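Local coordinates for hypothetical Thioesterase Protein SP_1851 (Streptococcus pneumoniae serotype 4, PDB 4XY5) that probably hydrolyses acyl-CoA thioesters, as a hotdog-fold thioesterase related to PaaI, at residues Asp68-Gln73 / Thr122-Gly127; Asp10-Phe15 / Asn44-Tyr49; Leu88-Glu93 / Val106-Gln111. The protein carries 1 engineered substitution. All coordinates share one frame; numbering follows the deposited sequence.

Interaction 1 of 3, residues Asp68-Gln73 / Thr122-Gly127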
loop_
_atom_site.group_PDB
_atom_site.type_symbol
_atom_site.label_atom_id
_atom_site.label_comp_id
_atom_site.label_asym_id
_atom_site.label_seq_id
_atom_site.Cartn_x
_atom_site.Cartn_y
_atom_site.Cartn_z
ATOM N N ASP A 68 -22.984 4.347 2.216
ATOM C CA ASP A 68 -22.659 3.424 1.141
ATOM C C ASP A 68 -21.276 3.787 0.645
ATOM O O ASP A 68 -20.878 4.953 0.710
ATOM C CB ASP A 68 -23.667 3.500 -0.002
ATOM C CG ASP A 68 -25.034 3.007 0.394
ATOM O OD1 ASP A 68 -25.139 1.860 0.888
ATOM O OD2 ASP A 68 -26.002 3.775 0.221
ATOM N N GLY A 69 -20.537 2.802 0.150
ATOM C CA GLY A 69 -19.205 3.088 -0.336
ATOM C C GLY A 69 -18.551 2.004 -1.161
ATOM O O GLY A 69 -19.032 0.873 -1.239
ATOM N N VAL A 70 -17.425 2.374 -1.768
ATOM C CA VAL A 70 -16.642 1.480 -2.603
ATOM C C VAL A 70 -15.168 1.655 -2.234
ATOM O O VAL A 70 -14.744 2.750 -1.876
ATOM C CB VAL A 70 -16.873 1.774 -4.109
ATOM C CG1 VAL A 70 -16.507 3.212 -4.433
ATOM C CG2 VAL A 70 -16.101 0.802 -4.988
ATOM N N THR A 71 -14.405 0.569 -2.282
ATOM C CA THR A 71 -12.970 0.634 -2.004
ATOM C C THR A 71 -12.220 1.278 -3.166
ATOM O O THR A 71 -12.422 0.905 -4.323
ATOM C CB THR A 71 -12.396 -0.769 -1.727
ATOM O OG1 THR A 71 -13.222 -1.438 -0.766
ATOM C CG2 THR A 71 -10.976 -0.673 -1.176
ATOM N N LEU A 72 -11.368 2.256 -2.850
ATOM C CA LEU A 72 -10.489 2.898 -3.823
ATOM C C LEU A 72 -9.134 2.219 -3.858
ATOM O O LEU A 72 -8.510 2.072 -4.908
ATOM C CB LEU A 72 -10.266 4.377 -3.483
ATOM C CG LEU A 72 -11.286 5.436 -3.864
ATOM C CD1 LEU A 72 -10.761 6.793 -3.411
ATOM C CD2 LEU A 72 -11.507 5.413 -5.358
ATOM N N GLN A 73 -8.673 1.847 -2.675
ATOM C CA GLN A 73 -7.324 1.353 -2.518
ATOM C C GLN A 73 -7.222 0.547 -1.252
ATOM O O GLN A 73 -7.839 0.872 -0.252
ATOM C CB GLN A 73 -6.337 2.538 -2.485
ATOM C CG GLN A 73 -4.891 2.151 -2.640
ATOM C CD GLN A 73 -4.267 1.647 -1.362
ATOM O OE1 GLN A 73 -4.735 1.939 -0.260
ATOM N NE2 GLN A 73 -3.176 0.902 -1.505
ATOM N N THR A 122 -8.994 2.333 1.922
ATOM C CA THR A 122 -9.408 3.683 1.589
ATOM C C THR A 122 -10.687 3.591 0.785
ATOM O O THR A 122 -10.672 3.197 -0.379
ATOM C CB THR A 122 -8.326 4.438 0.789
ATOM O OG1 THR A 122 -7.121 4.467 1.558
ATOM C CG2 THR A 122 -8.764 5.863 0.522
ATOM N N MET A 123 -11.796 3.939 1.426
ATOM C CA MET A 123 -13.109 3.800 0.813
ATOM C C MET A 123 -13.626 5.151 0.339
ATOM O O MET A 123 -13.417 6.165 0.991
ATOM C CB MET A 123 -14.104 3.178 1.800
ATOM C CG MET A 123 -13.551 2.038 2.659
ATOM S SD MET A 123 -13.441 0.417 1.853
ATOM C CE MET A 123 -15.177 0.002 1.609
ATOM N N PHE A 124 -14.301 5.148 -0.803
ATOM C CA PHE A 124 -14.942 6.343 -1.335
ATOM C C PHE A 124 -16.423 6.308 -0.965
ATOM O O PHE A 124 -17.135 5.374 -1.330
ATOM C CB PHE A 124 -14.752 6.416 -2.852
ATOM C CG PHE A 124 -15.307 7.665 -3.482
ATOM C CD1 PHE A 124 -14.641 8.872 -3.359
ATOM C CD2 PHE A 124 -16.484 7.626 -4.211
ATOM C CE1 PHE A 124 -15.146 10.022 -3.943
ATOM C CE2 PHE A 124 -16.993 8.770 -4.798
ATOM C CZ PHE A 124 -16.327 9.967 -4.665
ATOM N N VAL A 125 -16.869 7.304 -0.204
ATOM C CA VAL A 125 -18.265 7.385 0.211
ATOM C C VAL A 125 -19.123 7.802 -0.978
ATOM O O VAL A 125 -18.927 8.875 -1.547
ATOM C CB VAL A 125 -18.466 8.385 1.371
ATOM C CG1 VAL A 125 -19.895 8.306 1.899
ATOM C CG2 VAL A 125 -17.463 8.123 2.490
ATOM N N THR A 126 -20.065 6.950 -1.361
ATOM C CA THR A 126 -20.894 7.221 -2.528
ATOM C C THR A 126 -22.216 7.890 -2.144
ATOM O O THR A 126 -22.758 8.697 -2.906
ATOM C CB THR A 126 -21.177 5.934 -3.316
ATOM O OG1 THR A 126 -21.803 4.974 -2.457
ATOM C CG2 THR A 126 -19.878 5.339 -3.842
ATOM N N GLY A 127 -22.723 7.567 -0.960
ATOM C CA GLY A 127 -23.973 8.142 -0.492
ATOM C C GLY A 127 -24.218 7.894 0.983
ATOM O O GLY A 127 -23.410 7.247 1.651
HETATM O O HOH W 1 -5.491 2.143 2.038
#

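Interaction 2 of 3, residues Asp10-Phe15 / Asn44-Tyr49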
loop_
_atom_site.group_PDB
_atom_site.type_symbol
_atom_site.label_atom_id
_atom_site.label_comp_id
_atom_site.label_asym_id
_atom_site.label_seq_id
_atom_site.Cartn_x
_atom_site.Cartn_y
_atom_site.Cartn_z
ATOM N N ASP A 10 -8.676 -25.306 -7.536
ATOM C CA ASP A 10 -10.095 -25.097 -7.279
ATOM C C ASP A 10 -10.376 -23.640 -6.962
ATOM O O ASP A 10 -9.459 -22.853 -6.785
ATOM C CB ASP A 10 -10.588 -25.966 -6.122
ATOM C CG ASP A 10 -10.502 -27.439 -6.425
ATOM O OD1 ASP A 10 -11.044 -27.862 -7.473
ATOM O OD2 ASP A 10 -9.906 -28.169 -5.606
ATOM N N ALA A 11 -11.655 -23.295 -6.900
ATOM C CA ALA A 11 -12.045 -21.951 -6.525
ATOM C C ALA A 11 -11.553 -21.635 -5.117
ATOM O O ALA A 11 -11.404 -22.528 -4.280
ATOM C CB ALA A 11 -13.550 -21.793 -6.615
ATOM N N ILE A 12 -11.274 -20.356 -4.887
ATOM C CA ILE A 12 -10.938 -19.832 -3.575
ATOM C C ILE A 12 -12.174 -19.107 -3.078
ATOM O O ILE A 12 -12.681 -18.221 -3.756
ATOM C CB ILE A 12 -9.727 -18.882 -3.647
ATOM C CG1 ILE A 12 -8.504 -19.655 -4.144
ATOM C CG2 ILE A 12 -9.451 -18.232 -2.293
ATOM C CD1 ILE A 12 -7.710 -18.911 -5.184
ATOM N N SER A 13 -12.690 -19.505 -1.921
ATOM C CA SER A 13 -13.945 -18.967 -1.450
ATOM C C SER A 13 -13.788 -18.346 -0.061
ATOM O O SER A 13 -12.909 -18.733 0.697
ATOM C CB SER A 13 -15.014 -20.071 -1.432
ATOM O OG SER A 13 -16.262 -19.538 -1.036
ATOM N N ALA A 14 -14.640 -17.377 0.254
ATOM C CA ALA A 14 -14.602 -16.707 1.557
ATOM C C ALA A 14 -16.010 -16.506 2.083
ATOM O O ALA A 14 -16.904 -16.158 1.317
ATOM C CB ALA A 14 -13.877 -15.358 1.444
ATOM N N PHE A 15 -16.199 -16.719 3.386
ATOM C CA PHE A 15 -17.508 -16.635 4.050
ATOM C C PHE A 15 -18.488 -17.750 3.685
ATOM O O PHE A 15 -19.686 -17.506 3.522
ATOM C CB PHE A 15 -18.166 -15.284 3.789
ATOM C CG PHE A 15 -17.384 -14.116 4.354
ATOM C CD1 PHE A 15 -17.450 -13.822 5.709
ATOM C CD2 PHE A 15 -16.574 -13.345 3.535
ATOM C CE1 PHE A 15 -16.732 -12.763 6.244
ATOM C CE2 PHE A 15 -15.851 -12.279 4.057
ATOM C CZ PHE A 15 -15.928 -11.988 5.411
ATOM N N ASN A 44 -1.960 -23.271 3.396
ATOM C CA ASN A 44 -2.157 -22.118 4.265
ATOM C C ASN A 44 -3.372 -21.324 3.788
ATOM O O ASN A 44 -3.804 -21.485 2.648
ATOM C CB ASN A 44 -0.901 -21.250 4.291
ATOM C CG ASN A 44 0.272 -21.948 4.960
ATOM O OD1 ASN A 44 0.101 -22.676 5.939
ATOM N ND2 ASN A 44 1.462 -21.744 4.425
ATOM N N ALA A 45 -3.944 -20.495 4.654
ATOM C CA ALA A 45 -5.049 -19.652 4.218
ATOM C C ALA A 45 -4.535 -18.776 3.087
ATOM O O ALA A 45 -3.480 -18.152 3.215
ATOM C CB ALA A 45 -5.593 -18.806 5.361
ATOM N N HIS A 46 -5.276 -18.757 1.987
ATOM C CA HIS A 46 -4.892 -18.030 0.790
ATOM C C HIS A 46 -4.850 -16.531 1.097
ATOM O O HIS A 46 -5.697 -16.032 1.830
ATOM C CB HIS A 46 -5.883 -18.340 -0.332
ATOM C CG HIS A 46 -5.401 -17.959 -1.693
ATOM N ND1 HIS A 46 -5.294 -16.648 -2.103
ATOM C CD2 HIS A 46 -4.996 -18.717 -2.738
ATOM C CE1 HIS A 46 -4.839 -16.614 -3.342
ATOM N NE2 HIS A 46 -4.656 -17.857 -3.753
ATOM N N GLY A 47 -3.865 -15.820 0.555
ATOM C CA GLY A 47 -3.776 -14.386 0.785
ATOM C C GLY A 47 -4.995 -13.647 0.270
ATOM O O GLY A 47 -5.382 -12.615 0.813
ATOM N N GLY A 48 -5.602 -14.164 -0.791
ATOM C CA GLY A 48 -6.814 -13.569 -1.330
ATOM C C GLY A 48 -8.018 -13.803 -0.433
ATOM O O GLY A 48 -8.882 -12.942 -0.283
ATOM N N TYR A 49 -8.088 -14.993 0.147
ATOM C CA TYR A 49 -9.113 -15.299 1.140
ATOM C C TYR A 49 -9.017 -14.347 2.320
ATOM O O TYR A 49 -10.012 -13.732 2.717
ATOM C CB TYR A 49 -8.976 -16.760 1.604
ATOM C CG TYR A 49 -9.626 -17.105 2.933
ATOM C CD1 TYR A 49 -10.972 -17.437 3.014
ATOM C CD2 TYR A 49 -8.866 -17.150 4.102
ATOM C CE1 TYR A 49 -11.556 -17.768 4.240
ATOM C CE2 TYR A 49 -9.435 -17.481 5.318
ATOM C CZ TYR A 49 -10.774 -17.791 5.382
ATOM O OH TYR A 49 -11.339 -18.119 6.596
#

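Interaction 3 of 3, residues Leu88-Glu93 / Val106-Gln111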
loop_
_atom_site.group_PDB
_atom_site.type_symbol
_atom_site.label_atom_id
_atom_site.label_comp_id
_atom_site.label_asym_id
_atom_site.label_seq_id
_atom_site.Cartn_x
_atom_site.Cartn_y
_atom_site.Cartn_z
ATOM N N LEU A 88 -10.882 -17.400 12.874
ATOM C CA LEU A 88 -10.324 -16.074 12.647
ATOM C C LEU A 88 -11.294 -15.011 13.110
ATOM O O LEU A 88 -12.469 -15.027 12.743
ATOM C CB LEU A 88 -10.001 -15.875 11.163
ATOM C CG LEU A 88 -9.044 -16.894 10.563
ATOM C CD1 LEU A 88 -8.720 -16.550 9.103
ATOM C CD2 LEU A 88 -7.786 -16.979 11.403
ATOM N N THR A 89 -10.796 -14.081 13.914
ATOM C CA THR A 89 -11.586 -12.939 14.333
ATOM C C THR A 89 -11.137 -11.728 13.532
ATOM O O THR A 89 -9.987 -11.342 13.596
ATOM C CB THR A 89 -11.434 -12.664 15.830
ATOM O OG1 THR A 89 -11.847 -13.829 16.558
ATOM C CG2 THR A 89 -12.307 -11.480 16.244
ATOM N N ILE A 90 -12.078 -11.156 12.794
ATOM C CA ILE A 90 -11.837 -10.048 11.882
ATOM C C ILE A 90 -12.437 -8.808 12.508
ATOM O O ILE A 90 -13.654 -8.705 12.638
ATOM C CB ILE A 90 -12.493 -10.294 10.504
ATOM C CG1 ILE A 90 -12.304 -11.748 10.079
ATOM C CG2 ILE A 90 -11.951 -9.293 9.444
ATOM C CD1 ILE A 90 -13.480 -12.287 9.248
ATOM N N LYS A 91 -11.580 -7.881 12.909
ATOM C CA LYS A 91 -12.028 -6.657 13.564
ATOM C C LYS A 91 -11.733 -5.471 12.681
ATOM O O LYS A 91 -10.576 -5.224 12.360
ATOM C CB LYS A 91 -11.326 -6.474 14.911
ATOM C CG LYS A 91 -11.512 -7.639 15.873
ATOM C CD LYS A 91 -10.864 -7.332 17.224
ATOM C CE LYS A 91 -11.284 -8.350 18.280
ATOM N NZ LYS A 91 -10.802 -7.941 19.634
ATOM N N GLY A 92 -12.771 -4.729 12.309
ATOM C CA GLY A 92 -12.580 -3.542 11.496
ATOM C C GLY A 92 -13.075 -2.310 12.229
ATOM O O GLY A 92 -14.048 -2.375 12.999
ATOM N N GLU A 93 -12.410 -1.189 12.001
ATOM C CA GLU A 93 -12.889 0.061 12.559
ATOM C C GLU A 93 -12.549 1.220 11.644
ATOM O O GLU A 93 -11.558 1.181 10.918
ATOM C CB GLU A 93 -12.307 0.290 13.945
ATOM C CG GLU A 93 -10.867 0.743 13.945
ATOM C CD GLU A 93 -10.378 1.103 15.332
ATOM O OE1 GLU A 93 -10.167 0.178 16.142
ATOM O OE2 GLU A 93 -10.208 2.308 15.615
ATOM N N VAL A 106 -8.381 -2.934 9.445
ATOM C CA VAL A 106 -8.961 -4.257 9.709
ATOM C C VAL A 106 -7.854 -5.204 10.123
ATOM O O VAL A 106 -6.830 -5.280 9.454
ATOM C CB VAL A 106 -9.700 -4.817 8.483
ATOM C CG1 VAL A 106 -10.326 -6.185 8.815
ATOM C CG2 VAL A 106 -10.769 -3.826 8.013
ATOM N N ASP A 107 -8.061 -5.915 11.230
ATOM C CA ASP A 107 -7.018 -6.771 11.800
ATOM C C ASP A 107 -7.588 -8.158 11.983
ATOM O O ASP A 107 -8.710 -8.285 12.439
ATOM C CB ASP A 107 -6.530 -6.219 13.145
ATOM C CG ASP A 107 -5.999 -4.788 13.039
ATOM O OD1 ASP A 107 -5.172 -4.505 12.140
ATOM O OD2 ASP A 107 -6.429 -3.936 13.843
ATOM N N ILE A 108 -6.833 -9.190 11.620
ATOM C CA ILE A 108 -7.284 -10.548 11.855
ATOM C C ILE A 108 -6.373 -11.262 12.846
ATOM O O ILE A 108 -5.143 -11.231 12.711
ATOM C CB ILE A 108 -7.365 -11.369 10.547
ATOM C CG1 ILE A 108 -8.360 -10.716 9.578
ATOM C CG2 ILE A 108 -7.771 -12.807 10.867
ATOM C CD1 ILE A 108 -8.664 -11.591 8.299
ATOM N N THR A 109 -6.996 -11.880 13.848
ATOM C CA THR A 109 -6.295 -12.688 14.844
ATOM C C THR A 109 -6.851 -14.112 14.832
ATOM O O THR A 109 -7.994 -14.327 14.428
ATOM C CB THR A 109 -6.440 -12.093 16.261
ATOM O OG1 THR A 109 -7.830 -11.933 16.565
ATOM C CG2 THR A 109 -5.763 -10.728 16.332
ATOM N N ASN A 110 -6.062 -15.091 15.268
ATOM C CA ASN A 110 -6.601 -16.448 15.337
ATOM C C ASN A 110 -7.091 -16.750 16.744
ATOM O O ASN A 110 -7.060 -15.875 17.605
ATOM C CB ASN A 110 -5.577 -17.493 14.862
ATOM C CG ASN A 110 -4.342 -17.567 15.738
ATOM O OD1 ASN A 110 -4.334 -17.090 16.868
ATOM N ND2 ASN A 110 -3.287 -18.189 15.213
ATOM N N GLN A 111 -7.532 -17.991 16.970
ATOM C CA GLN A 111 -8.179 -18.376 18.224
ATOM C C GLN A 111 -7.199 -18.375 19.395
ATOM O O GLN A 111 -7.612 -18.472 20.548
ATOM C CB GLN A 111 -8.844 -19.761 18.091
ATOM C CG GLN A 111 -7.880 -20.926 17.931
ATOM C CD GLN A 111 -7.319 -21.037 16.527
ATOM O OE1 GLN A 111 -7.852 -20.445 15.588
ATOM N NE2 GLN A 111 -6.235 -21.787 16.375
HETATM O O HOH W 2 -8.635 -9.453 15.364
HETATM O O HOH W 3 -9.044 -3.000 13.564
#

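Interaction 1 of 3, residues Asp68-Gln73 / Thr122-Gly127
Thr122 meets two successive residues, Leu72 and Gln73, a classic beta bulge where strand 68-78, outermost in the chain's antiparallel sheet, pairs with strand 115-127. Thr122 O takes a short bond from Leu72 N (2.7 Å) and a weak one from Gln73 N (3.3 Å), while Thr122 N donates to Gln73 O. Leu72, the extra residue, turns its CB toward the partner strand and sets its CG 3.7 Å from Phe124 CB. In Phe124, chi1 (-176°) sets CG anti to the backbone N, and the side chain's end leads away from strand 68-78; Val70 CG1 lies at the ring edge. At the other end Asp68 N bonds almost straight (175°) to Gly127 O, and Asp68 O accepts from Thr126 N. Asp68 OD1 bonds Tyr42 OH of the second subunit. After Asp68 the register slips again; glycine suits position 69, because Gly69 CA lies 3.2 Å from Phe124 O and a CB would also stand tight against that oxygen. On the other face Thr71 OG1 sits 3.2 Å from Met123 SD, beside helix 47-64. Backbone bonds thus join the strands, while Val70, Leu72 and Phe124 form an apolar patch, its last two packing on the third subunit.

Interaction 2 of 3, residues Asp10-Phe15 / Asn44-Tyr49
Ile12 lays its CD1 methyl over one face of the His46 imidazole, a CH-pi contact 3.9 Å from CD1 to the ring centroid and 29° off the normal. The methyl sits nearest the NE2-CD2 side of the ring, Ile12 CD1 being 3.5 Å from His46 NE2, and the two side chains cross at about a right angle. Ile12 CG2 lies between two residues, near His46 CB and CG and 4.2 Å from Tyr49 CB; beta-branching suits this place by giving isoleucine a second methyl to pack against both. Tyr49 meets the strand with one side of its ring: Tyr49 CD1 comes 3.3 Å from Ser13 O, which lies near the ring plane, and 3.9 Å from Ala14 CB, a side chain small enough to let the ring close up.

What positions His46 lies one shell out: it is the N-cap of helix 47-64, with CG anti to the backbone N (chi1 -164°), and His46 ND1 accepts from Gly48 N at 2.8 Å, the donor only 5° out of the ring plane. Glycine fits at 48, since a CB would crowd ND1. His46 NE2 bonds Gln56 OE1 of the second subunit, and strand 12-14 pairs with a strand of that same subunit. His46-Gly47-Gly48 matches the His-Gly-Gly motif of PaaI-type thioesterases, in which the helix start probably polarises the thioester carbonyl. The imidazole is therefore held through both nitrogens, in plane at ND1, and covered on one face by a methyl, which fixes its rotation beside the helix start.

Interaction 3 of 3, residues Leu88-Glu93 / Val106-Gln111
Ile90 and Ile108 lie side by side and point the same way, with Ile90 CG2 3.9 Å from Ile108 CG1. The same methyl of Ile90 reaches Val106 CG1 at 3.6 Å, so that one branch touches two residues of the opposite strand. Leu88 extends the apolar row, its CB 3.8 Å from Ile108 CG2. Packing is tight at Gly92: a CB there would come very near Val106 CG2, and the bare Gly92 CA lets Val106 CG2 settle 3.9 Å away. Leu88, Ile90, Val106 and Ile108 all rest on helix 47-64, through Leu53, Ile57 and Cys54. This is the arrangement of a hotdog fold, an antiparallel sheet wrapped round a long central helix, and strands 87-97 and 101-109 form a beta hairpin in that sheet. Two hydrogen-bonded pairs, Thr89 with Thr109 and Lys91 with Asp107, zip the strands together; Lys91 N to Asp107 O is almost perfectly straight (179°). The side chains of these pairs occupy the other, wetter face, where polar groups suit the setting. Water 2 joins Thr89 O to Thr109 OG1, 2.9 Å from each, using a hydroxyl that chi1 (55°) places between the backbone N and the carbonyl carbon. Water 3 lies 2.8 Å from Asp107 OD2 and within hydrogen-bonding distance of Lys91 O. Lys91 itself touches Asp107 O only loosely with CB, and its extended chain carries the ammonium group away from the partner strand.

Overall arrangement
Interactions 1 and 3 belong to one sheet, in which strands 101-109 and 115-127 are neighbours, yet they lie on opposite sides of the chain's centre, their own centres 21 Å apart. In sequence, interaction 3 is nested within the loop that interaction 1 closes. Interaction 2 touches interaction 3, Tyr49 OH standing 4.0 Å from Leu88 CD1, where the start of helix 47-64 meets the sheet. The probable active-site region thus lies at interaction 2, beside interaction 3 and well apart from interaction 1, about 12 Å away between nearest atoms. Interactions 1 and 2 both reach the second subunit, whereas no other chain of the assembly touches interaction 3.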